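Side-chain contact in LAS seventeen-binding protein 3 (Saccharomyces cerevisiae, PDB 1OOT), which interacts with LAS17 and probably binds actin filaments and phosphatidylinositol, and is represented here by its SH3 domain: residues A[35-38]-A[39-43]. Sequence-based numbering, arbitrary orientation. Where two conformers were deposited one is given.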
ATOM      1  N   ASP A  35      11.343  -5.119   6.488  1.00 15.51           N
ATOM      2  CA  ASP A  35      11.953  -6.343   5.987  1.00 17.32           C
ATOM      3  C   ASP A  35      11.001  -7.509   5.799  1.00 17.86           C
ATOM      4  O   ASP A  35      11.422  -8.573   5.375  1.00 21.96           O
ATOM      5  CB  ASP A  35      13.119  -6.792   6.861  1.00 19.80           C
ATOM      6  CG  ASP A  35      14.178  -5.746   6.958  1.00 28.52           C
ATOM      7  OD1 ASP A  35      14.438  -5.062   5.940  1.00 29.69           O
ATOM      8  OD2 ASP A  35      14.763  -5.492   8.022  1.00 35.27           O
ATOM      9  N   SER A  36       9.704  -7.293   6.009  1.00 14.31           N
ATOM     10  CA  SER A  36       8.694  -8.320   5.783  1.00 14.38           C
ATOM     11  C   SER A  36       7.539  -7.765   5.006  1.00 13.35           C
ATOM     12  O   SER A  36       6.971  -6.732   5.340  1.00 13.54           O
ATOM     13  CB  SER A  36       8.129  -8.832   7.075  1.00 14.15           C
ATOM     14  OG  SER A  36       6.959  -9.629   6.925  1.00 15.56           O
ATOM     15  N   GLN A  37       7.130  -8.547   4.013  1.00 14.67           N
ATOM     16  CA  GLN A  37       5.955  -8.210   3.248  1.00 15.60           C
ATOM     17  C   GLN A  37       4.629  -8.613   3.901  1.00 14.69           C
ATOM     18  O   GLN A  37       3.589  -8.566   3.306  1.00 17.30           O
ATOM     19  CB  GLN A  37       6.079  -8.786   1.846  1.00 20.73           C
ATOM     20  CG  GLN A  37       5.540  -7.649   0.975  1.00 26.62           C
ATOM     21  CD  GLN A  37       5.651  -7.758  -0.489  1.00 24.44           C
ATOM     22  OE1 GLN A  37       4.711  -7.370  -1.168  1.00 28.10           O
ATOM     23  NE2 GLN A  37       6.783  -8.163  -0.982  1.00 21.55           N
ATOM     24  N   ASN A  38       4.678  -8.946   5.202  1.00 11.93           N
ATOM     25  CA  ASN A  38       3.518  -9.173   6.030  1.00 13.71           C
ATOM     26  C   ASN A  38       3.277  -8.051   6.998  1.00 13.42           C
ATOM     27  O   ASN A  38       2.373  -8.121   7.822  1.00 16.73           O
ATOM     28  CB  ASN A  38       3.625 -10.508   6.754  1.00 14.33           C
ATOM     29  CG  ASN A  38       3.412 -11.663   5.843  1.00 17.19           C
ATOM     30  OD1 ASN A  38       4.146 -12.675   5.904  1.00 19.11           O
ATOM     31  ND2 ASN A  38       2.408 -11.564   5.004  1.00 15.80           N
ATOM     32  N   ASP A  39       4.074  -7.004   6.921  1.00 11.89           N
ATOM     33  CA  ASP A  39       3.906  -5.868   7.825  1.00 12.06           C
ATOM     34  C   ASP A  39       3.051  -4.817   7.153  1.00 11.39           C
ATOM     35  O   ASP A  39       2.711  -4.907   5.965  1.00 12.91           O
ATOM     36  CB  ASP A  39       5.286  -5.267   8.105  1.00 12.68           C
ATOM     37  CG  ASP A  39       6.147  -6.136   8.950  1.00 12.88           C
ATOM     38  OD1 ASP A  39       5.581  -6.996   9.662  1.00 13.68           O
ATOM     39  OD2 ASP A  39       7.394  -6.020   8.903  1.00 11.46           O
ATOM     40  N   TRP A  40       2.784  -3.762   7.863  0.50 10.60           N
ATOM     41  CA  TRP A  40       2.084  -2.689   7.237  0.50  9.55           C
ATOM     42  C   TRP A  40       3.161  -1.724   6.780  0.50 10.99           C
ATOM     43  O   TRP A  40       4.094  -1.441   7.516  0.50 11.57           O
ATOM     44  CB  TRP A  40       1.098  -2.110   8.235  0.50 10.34           C
ATOM     45  CG  TRP A  40      -0.088  -2.999   8.414  0.50  9.75           C
ATOM     46  CD1 TRP A  40      -0.084  -4.272   8.868  0.50 13.20           C
ATOM     47  CD2 TRP A  40      -1.439  -2.681   8.134  0.50  9.89           C
ATOM     48  NE1 TRP A  40      -1.360  -4.777   8.886  0.50 14.59           N
ATOM     49  CE2 TRP A  40      -2.211  -3.820   8.409  0.50 12.32           C
ATOM     50  CE3 TRP A  40      -2.080  -1.565   7.626  0.50  9.28           C
ATOM     51  CZ2 TRP A  40      -3.597  -3.836   8.296  0.50 11.79           C
ATOM     52  CZ3 TRP A  40      -3.442  -1.596   7.484  0.50 10.69           C
ATOM     53  CH2 TRP A  40      -4.186  -2.743   7.788  0.50  9.20           C
ATOM     54  N   TRP A  41       3.083  -1.344   5.503  1.00 10.79           N
ATOM     55  CA  TRP A  41       3.982  -0.405   4.888  1.00 11.08           C
ATOM     56  C   TRP A  41       3.254   0.919   4.709  1.00  9.97           C
ATOM     57  O   TRP A  41       2.050   1.005   4.923  1.00 11.24           O
ATOM     58  CB  TRP A  41       4.495  -0.951   3.540  1.00 11.52           C
ATOM     59  CG  TRP A  41       5.409  -2.132   3.668  1.00 10.93           C
ATOM     60  CD1 TRP A  41       5.882  -2.732   4.800  1.00 10.54           C
ATOM     61  CD2 TRP A  41       6.001  -2.827   2.581  1.00 11.44           C
ATOM     62  NE1 TRP A  41       6.717  -3.768   4.467  1.00 11.64           N
ATOM     63  CE2 TRP A  41       6.794  -3.861   3.107  1.00 10.35           C
ATOM     64  CE3 TRP A  41       5.893  -2.697   1.186  1.00 13.81           C
ATOM     65  CZ2 TRP A  41       7.508  -4.727   2.303  1.00 14.52           C
ATOM     66  CZ3 TRP A  41       6.568  -3.609   0.386  1.00 16.10           C
ATOM     67  CH2 TRP A  41       7.363  -4.601   0.946  1.00 16.54           C
ATOM     68  N   THR A  42       4.023   1.956   4.388  1.00 11.39           N
ATOM     69  CA  THR A  42       3.504   3.301   4.216  1.00 10.29           C
ATOM     70  C   THR A  42       3.607   3.698   2.771  1.00 11.15           C
ATOM     71  O   THR A  42       4.631   3.475   2.139  1.00 12.01           O
ATOM     72  CB  THR A  42       4.246   4.321   5.039  1.00 12.33           C
ATOM     73  OG1 THR A  42       4.348   3.869   6.407  1.00 14.56           O
ATOM     74  CG2 THR A  42       3.533   5.668   5.097  1.00 16.45           C
ATOM     75  N   GLY A  43       2.537   4.262   2.241  1.00 10.72           N
ATOM     76  CA  GLY A  43       2.512   4.626   0.829  1.00 11.54           C
ATOM     77  C   GLY A  43       1.530   5.717   0.489  1.00 12.10           C
ATOM     78  O   GLY A  43       0.916   6.288   1.374  1.00 12.27           O
TER
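With CG anti to the carbonyl carbon in both W41 (chi1 -69°) and D39 (chi1 -70°), the indole and the carboxylate reach S36, which opens the S36–D39 turn. This type I beta turn ends the n-Src loop of the SH3 fold and leads into strand 40-45, where W40 and W41 are adjacent tryptophans, the first at the position that in SH3 domains usually lines the peptide-binding surface. The carbonyl oxygen of S36 takes two weak hydrogen bonds: D39 N closes the turn at 3.3 Å, and W41 NE1 approaches to 3.1 Å on a bent path, with an N-H...O angle of 127°. S34 OG also bonds W41 NE1, D39 OD2 and S36 N, tying indole, carboxylate and turn together. At the other end of the indole, Q37 lays its CG obliquely against the six-membered ring, 3.6 Å from W41 CH2. A leucine in place of W41 has no N-H to offer, so S34 OG and the S36 carbonyl would probably both lose that partner, and Q37 CG the ring it packs on. D39 OD2 lies 3.4 Å from S36 CB, carboxylate against methylene. Within the beta turn sits an ST turn, N38 N donating to S36 OG at 2.9 Å.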